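Local coordinates for protein MGS-M4 (Unidentified, PDB 4Q3M) that is probably an NAD(P)H-dependent oxidoreductase of the aldo-keto reductase family, with a TIM-barrel fold and a substrate that is not known, at residues T77-E82 with L115-A120; E160-L165 with P186-Q191. All blocks are in the same frame, centred on the assembly; numbering follows the deposited sequence.

Contact 1 of 2, residues T77-E82 with L115-A120; sequences TDQGYE and LSTYRA
Polar contacts gather where G80, the N-cap residue of helix 81-94, comes up against helix 111-126. The amide N of G80 donates to OG1 of T117 at 2.9 Å, with a moderately bent N-H...O angle of 148°. T117 turns OG1 anti to its carbonyl carbon, so the hydroxyl lies beside its own backbone N and can also donate to the carbonyl of N113 one turn earlier; a threonine here serves both helices at once. Glycine suits position 80 because its phi of 125° would jam a CB against the preceding carbonyl oxygen.

Van der Waals contacts lie beside this bond. Q79 lays its CB 3.3 Å from OG1 of T117. The ring of Y81, with CG anti to the backbone N (chi1 -170°), reaches along helix 111-126 and makes the apolar contact: CD1 lies 3.7 Å from CB of A120, whose small methyl leaves room for it. The backbone carbonyls of S116 and R119 sit at the ring's edge, R119 O being 3.7 Å from CE1 of Y81. Of the R119 side chain, CB comes nearest the ring, 4.0 Å from CD1 of Y81. An alanine here in place of Y81 would remove the ring and its hydroxyl, with the contacts to A120 and R119 and the bond to T123, and would probably loosen the start of helix 81-94 against helix 111-126.

Helices 81-94 and 111-126 are consecutive outer helices of the barrel, following strands 69-74 and 102-105; Q79 and T117 both touch L74 and I105 on those strands, and the extended Q79 gives its amide to the carbonyl of W107.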
loop_
_atom_site.group_PDB
_atom_site.type_symbol
_atom_site.label_atom_id
_atom_site.label_comp_id
_atom_site.label_asym_id
_atom_site.label_seq_id
_atom_site.Cartn_x
_atom_site.Cartn_y
_atom_site.Cartn_z
ATOM N N THR A 77 15.890 -12.621 -3.565
ATOM C CA THR A 77 17.090 -12.835 -4.368
ATOM C C THR A 77 17.102 -14.191 -5.069
ATOM O O THR A 77 17.878 -14.406 -6.000
ATOM C CB THR A 77 18.365 -12.723 -3.509
ATOM O OG1 THR A 77 18.362 -13.747 -2.508
ATOM C CG2 THR A 77 18.438 -11.360 -2.837
ATOM N N ASP A 78 16.242 -15.102 -4.627
ATOM C CA ASP A 78 16.241 -16.458 -5.162
ATOM C C ASP A 78 15.096 -16.710 -6.142
ATOM O O ASP A 78 14.884 -17.846 -6.570
ATOM C CB ASP A 78 16.162 -17.475 -4.022
ATOM C CG ASP A 78 17.404 -17.493 -3.161
ATOM O OD1 ASP A 78 18.505 -17.232 -3.689
ATOM O OD2 ASP A 78 17.277 -17.773 -1.949
ATOM N N GLN A 79 14.356 -15.662 -6.494
ATOM C CA GLN A 79 13.239 -15.816 -7.421
ATOM C C GLN A 79 13.734 -16.197 -8.812
ATOM O O GLN A 79 14.753 -15.691 -9.283
ATOM C CB GLN A 79 12.396 -14.538 -7.481
ATOM C CG GLN A 79 11.604 -14.268 -6.209
ATOM C CD GLN A 79 10.465 -13.288 -6.421
ATOM O OE1 GLN A 79 10.080 -13.000 -7.554
ATOM N NE2 GLN A 79 9.917 -12.774 -5.326
ATOM N N GLY A 80 13.002 -17.096 -9.461
ATOM C CA GLY A 80 13.429 -17.682 -10.719
ATOM C C GLY A 80 13.433 -19.192 -10.580
ATOM O O GLY A 80 13.791 -19.711 -9.524
ATOM N N TYR A 81 13.044 -19.892 -11.644
ATOM C CA TYR A 81 12.807 -21.335 -11.589
ATOM C C TYR A 81 13.963 -22.140 -10.996
ATOM O O TYR A 81 13.789 -22.831 -9.991
ATOM C CB TYR A 81 12.487 -21.868 -12.989
ATOM C CG TYR A 81 11.999 -23.301 -12.993
ATOM C CD1 TYR A 81 10.659 -23.597 -12.775
ATOM C CD2 TYR A 81 12.877 -24.355 -13.210
ATOM C CE1 TYR A 81 10.207 -24.902 -12.775
ATOM C CE2 TYR A 81 12.433 -25.664 -13.211
ATOM C CZ TYR A 81 11.097 -25.932 -12.993
ATOM O OH TYR A 81 10.650 -27.233 -12.993
ATOM N N GLU A 82 15.136 -22.054 -11.616
ATOM C CA GLU A 82 16.287 -22.840 -11.179
ATOM C C GLU A 82 16.780 -22.431 -9.796
ATOM O O GLU A 82 17.190 -23.275 -8.999
ATOM C CB GLU A 82 17.431 -22.723 -12.187
ATOM C CG GLU A 82 17.113 -23.289 -13.557
ATOM C CD GLU A 82 16.777 -24.770 -13.522
ATOM O OE1 GLU A 82 17.285 -25.480 -12.628
ATOM O OE2 GLU A 82 16.001 -25.222 -14.388
ATOM N N LEU A 115 5.806 -15.742 -11.674
ATOM C CA LEU A 115 5.354 -16.934 -12.381
ATOM C C LEU A 115 6.469 -17.971 -12.512
ATOM O O LEU A 115 6.232 -19.168 -12.354
ATOM C CB LEU A 115 4.819 -16.562 -13.764
ATOM C CG LEU A 115 4.216 -17.700 -14.589
ATOM C CD1 LEU A 115 3.110 -18.394 -13.811
ATOM C CD2 LEU A 115 3.694 -17.180 -15.920
ATOM N N SER A 116 7.681 -17.505 -12.802
ATOM C CA SER A 116 8.833 -18.394 -12.941
ATOM C C SER A 116 9.141 -19.086 -11.621
ATOM O O SER A 116 9.483 -20.267 -11.586
ATOM C CB SER A 116 10.061 -17.620 -13.422
ATOM O OG SER A 116 11.166 -18.486 -13.610
ATOM N N THR A 117 9.022 -18.328 -10.539
ATOM C CA THR A 117 9.181 -18.864 -9.197
ATOM C C THR A 117 8.082 -19.852 -8.842
ATOM O O THR A 117 8.339 -20.908 -8.261
ATOM C CB THR A 117 9.183 -17.739 -8.157
ATOM O OG1 THR A 117 10.291 -16.861 -8.395
ATOM C CG2 THR A 117 9.237 -18.309 -6.770
ATOM N N TYR A 118 6.853 -19.497 -9.193
ATOM C CA TYR A 118 5.698 -20.307 -8.843
ATOM C C TYR A 118 5.675 -21.615 -9.631
ATOM O O TYR A 118 5.202 -22.636 -9.133
ATOM C CB TYR A 118 4.412 -19.522 -9.078
ATOM C CG TYR A 118 3.221 -20.081 -8.342
ATOM C CD1 TYR A 118 3.002 -19.773 -7.006
ATOM C CD2 TYR A 118 2.319 -20.917 -8.980
ATOM C CE1 TYR A 118 1.914 -20.283 -6.326
ATOM C CE2 TYR A 118 1.229 -21.432 -8.311
ATOM C CZ TYR A 118 1.031 -21.112 -6.985
ATOM O OH TYR A 118 -0.054 -21.623 -6.314
ATOM N N ARG A 119 6.184 -21.576 -10.859
ATOM C CA ARG A 119 6.315 -22.783 -11.668
ATOM C C ARG A 119 7.205 -23.793 -10.956
ATOM O O ARG A 119 6.978 -25.000 -11.030
ATOM C CB ARG A 119 6.885 -22.458 -13.050
ATOM C CG ARG A 119 5.882 -21.855 -14.020
ATOM C CD ARG A 119 4.868 -22.886 -14.487
ATOM N NE ARG A 119 3.935 -22.330 -15.463
ATOM C CZ ARG A 119 2.737 -21.844 -15.159
ATOM N NH1 ARG A 119 2.317 -21.846 -13.901
ATOM N NH2 ARG A 119 1.956 -21.356 -16.114
ATOM N N ALA A 120 8.220 -23.285 -10.262
ATOM C CA ALA A 120 9.096 -24.128 -9.462
ATOM C C ALA A 120 8.352 -24.653 -8.239
ATOM O O ALA A 120 8.545 -25.800 -7.836
ATOM C CB ALA A 120 10.339 -23.364 -9.048
#

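Contact 2 of 2, residues E160-L165 with P186-Q191; sequences ETHVTL and PLMSHQ. With SO4 (sulfate ion), chain G.
E160 ends strand 156-160 and turns its carboxylate toward H162: OE2, through its anti lone pair, accepts from NE2 of H162 at 2.9 Å, with the oxygen tilted 25° out of the ring plane. K264 (a salt bridge) and the amide of F266 hold OE1, and the amide of I265 also reaches OE2, so the carboxylate is probably ionised and holds the imidazole's rotation. At T161 the carbonyl O lies 3.6 Å from CA of P186.

H162 takes the crowded rotamer, CG between backbone N and carbonyl carbon (chi1 40°), which sends its ring across to M188. CG of M188 sits over one face, 3.6 Å from the centroid of the H162 ring, a CH-pi contact from a flexible, unbranched side chain crossing at about a right angle. The two loops follow neighbouring strands of the TIM barrel, and the second binds a sulfate through two backbone N-H groups: L187 N and S189 N each donate to its O4 at 2.8 Å, and K230 N binds it too, consistent with a place for a cofactor phosphate as in other aldo-keto reductases.

From T164 the backbone N gives ND1 of H162 a weak bond (3.4 Å), while OG1 of T164 rests 3.3 Å from SD of M188. L165 closes the turn by accepting from H162 N, and its side chain meets N271 of the second subunit.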
loop_
_atom_site.group_PDB
_atom_site.type_symbol
_atom_site.label_atom_id
_atom_site.label_comp_id
_atom_site.label_asym_id
_atom_site.label_seq_id
_atom_site.Cartn_x
_atom_site.Cartn_y
_atom_site.Cartn_z
ATOM N N GLU A 160 0.410 -8.325 5.872
ATOM C CA GLU A 160 0.265 -7.534 7.087
ATOM C C GLU A 160 -1.202 -7.221 7.347
ATOM O O GLU A 160 -1.844 -6.521 6.566
ATOM C CB GLU A 160 1.065 -6.235 6.987
ATOM C CG GLU A 160 0.786 -5.253 8.115
ATOM C CD GLU A 160 1.274 -3.852 7.805
ATOM O OE1 GLU A 160 2.062 -3.693 6.849
ATOM O OE2 GLU A 160 0.861 -2.909 8.514
ATOM N N THR A 161 -1.729 -7.749 8.445
ATOM C CA THR A 161 -3.130 -7.546 8.787
ATOM C C THR A 161 -3.316 -7.430 10.295
ATOM O O THR A 161 -2.956 -8.333 11.050
ATOM C CB THR A 161 -4.013 -8.691 8.253
ATOM O OG1 THR A 161 -3.775 -8.872 6.851
ATOM C CG2 THR A 161 -5.484 -8.380 8.477
ATOM N N HIS A 162 -3.876 -6.305 10.723
ATOM C CA HIS A 162 -4.169 -6.071 12.130
ATOM C C HIS A 162 -5.326 -5.086 12.266
ATOM O O HIS A 162 -5.945 -4.708 11.273
ATOM C CB HIS A 162 -2.927 -5.559 12.864
ATOM C CG HIS A 162 -2.124 -4.570 12.078
ATOM N ND1 HIS A 162 -2.569 -3.294 11.808
ATOM C CD2 HIS A 162 -0.902 -4.671 11.504
ATOM C CE1 HIS A 162 -1.656 -2.653 11.101
ATOM N NE2 HIS A 162 -0.634 -3.466 10.903
ATOM N N VAL A 163 -5.612 -4.667 13.494
ATOM C CA VAL A 163 -6.805 -3.871 13.766
ATOM C C VAL A 163 -6.759 -2.464 13.163
ATOM O O VAL A 163 -7.794 -1.812 13.033
ATOM C CB VAL A 163 -7.056 -3.754 15.280
ATOM C CG1 VAL A 163 -7.340 -5.125 15.877
ATOM C CG2 VAL A 163 -5.871 -3.097 15.967
ATOM N N THR A 164 -5.572 -1.994 12.790
ATOM C CA THR A 164 -5.456 -0.681 12.161
ATOM C C THR A 164 -5.308 -0.801 10.644
ATOM O O THR A 164 -5.480 0.178 9.917
ATOM C CB THR A 164 -4.270 0.123 12.731
ATOM O OG1 THR A 164 -3.097 -0.697 12.756
ATOM C CG2 THR A 164 -4.578 0.590 14.145
ATOM N N LEU A 165 -4.994 -2.005 10.176
ATOM C CA LEU A 165 -4.944 -2.300 8.746
ATOM C C LEU A 165 -5.679 -3.611 8.484
ATOM O O LEU A 165 -5.062 -4.671 8.370
ATOM C CB LEU A 165 -3.499 -2.386 8.253
ATOM C CG LEU A 165 -3.286 -2.477 6.739
ATOM C CD1 LEU A 165 -3.584 -1.142 6.071
ATOM C CD2 LEU A 165 -1.874 -2.944 6.417
ATOM N N PRO A 186 0.256 -9.411 13.548
ATOM C CA PRO A 186 -1.106 -9.212 14.051
ATOM C C PRO A 186 -1.140 -8.305 15.277
ATOM O O PRO A 186 -2.194 -7.766 15.617
ATOM C CB PRO A 186 -1.552 -10.627 14.407
ATOM C CG PRO A 186 -0.298 -11.315 14.791
ATOM C CD PRO A 186 0.782 -10.740 13.914
ATOM N N LEU A 187 0.006 -8.148 15.932
ATOM C CA LEU A 187 0.119 -7.250 17.073
ATOM C C LEU A 187 0.808 -5.954 16.657
ATOM O O LEU A 187 1.402 -5.263 17.486
ATOM C CB LEU A 187 0.884 -7.920 18.216
ATOM C CG LEU A 187 0.286 -9.222 18.752
ATOM C CD1 LEU A 187 1.011 -9.674 20.011
ATOM C CD2 LEU A 187 -1.206 -9.064 19.010
ATOM N N MET A 188 0.727 -5.648 15.364
ATOM C CA MET A 188 1.300 -4.436 14.777
ATOM C C MET A 188 2.817 -4.343 14.943
ATOM O O MET A 188 3.385 -3.254 14.863
ATOM C CB MET A 188 0.636 -3.187 15.368
ATOM C CG MET A 188 -0.819 -3.010 14.961
ATOM S SD MET A 188 -1.547 -1.478 15.577
ATOM C CE MET A 188 -0.500 -0.262 14.783
ATOM N N SER A 189 3.458 -5.490 15.164
ATOM C CA SER A 189 4.918 -5.596 15.224
ATOM C C SER A 189 5.572 -4.562 16.139
ATOM O O SER A 189 5.164 -4.386 17.286
ATOM C CB SER A 189 5.511 -5.480 13.816
ATOM O OG SER A 189 6.927 -5.526 13.855
ATOM N N HIS A 190 6.584 -3.874 15.614
ATOM C CA HIS A 190 7.333 -2.880 16.379
ATOM C C HIS A 190 6.475 -1.667 16.732
ATOM O O HIS A 190 6.852 -0.856 17.577
ATOM C CB HIS A 190 8.576 -2.436 15.604
ATOM C CG HIS A 190 8.271 -1.778 14.296
ATOM N ND1 HIS A 190 8.075 -0.418 14.174
ATOM C CD2 HIS A 190 8.126 -2.291 13.051
ATOM C CE1 HIS A 190 7.823 -0.123 12.912
ATOM N NE2 HIS A 190 7.848 -1.241 12.209
ATOM N N GLN A 191 5.326 -1.545 16.075
ATOM C CA GLN A 191 4.347 -0.523 16.424
ATOM C C GLN A 191 3.357 -1.081 17.439
ATOM O O GLN A 191 2.159 -0.803 17.380
ATOM C CB GLN A 191 3.615 -0.021 15.178
ATOM C CG GLN A 191 4.490 0.779 14.230
ATOM C CD GLN A 191 5.026 2.046 14.867
ATOM O OE1 GLN A 191 6.227 2.316 14.827
ATOM N NE2 GLN A 191 4.136 2.831 15.464
HETATM S S SO4 G . 3.671 -9.324 15.837
HETATM O O1 SO4 G . 4.640 -8.916 16.850
HETATM O O2 SO4 G . 4.376 -9.774 14.641
HETATM O O3 SO4 G . 2.856 -10.416 16.359
HETATM O O4 SO4 G . 2.814 -8.190 15.502
#

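Overall arrangement
Contact 1 and contact 2 belong to one aldo-keto reductase barrel but to different levels of it. The centre of contact 1 lies about 20 Å from the centre of the chain, between two outer helices, whereas the centre of contact 2 lies nearer, at about 13 Å, where loops leave strands 156-160 and 180-184. The centres of the two contacts are about 29 Å apart and their nearest atoms about 15 Å, so they do not touch; along the chain, contact 1 closes before contact 2 opens. The sulfate, probably from the crystallisation liquor, is bound by 186-191 together with K230, which makes contact 2 the one beside the likely cofactor site. Contact 1 is packing of the barrel's outer layer, remote from it.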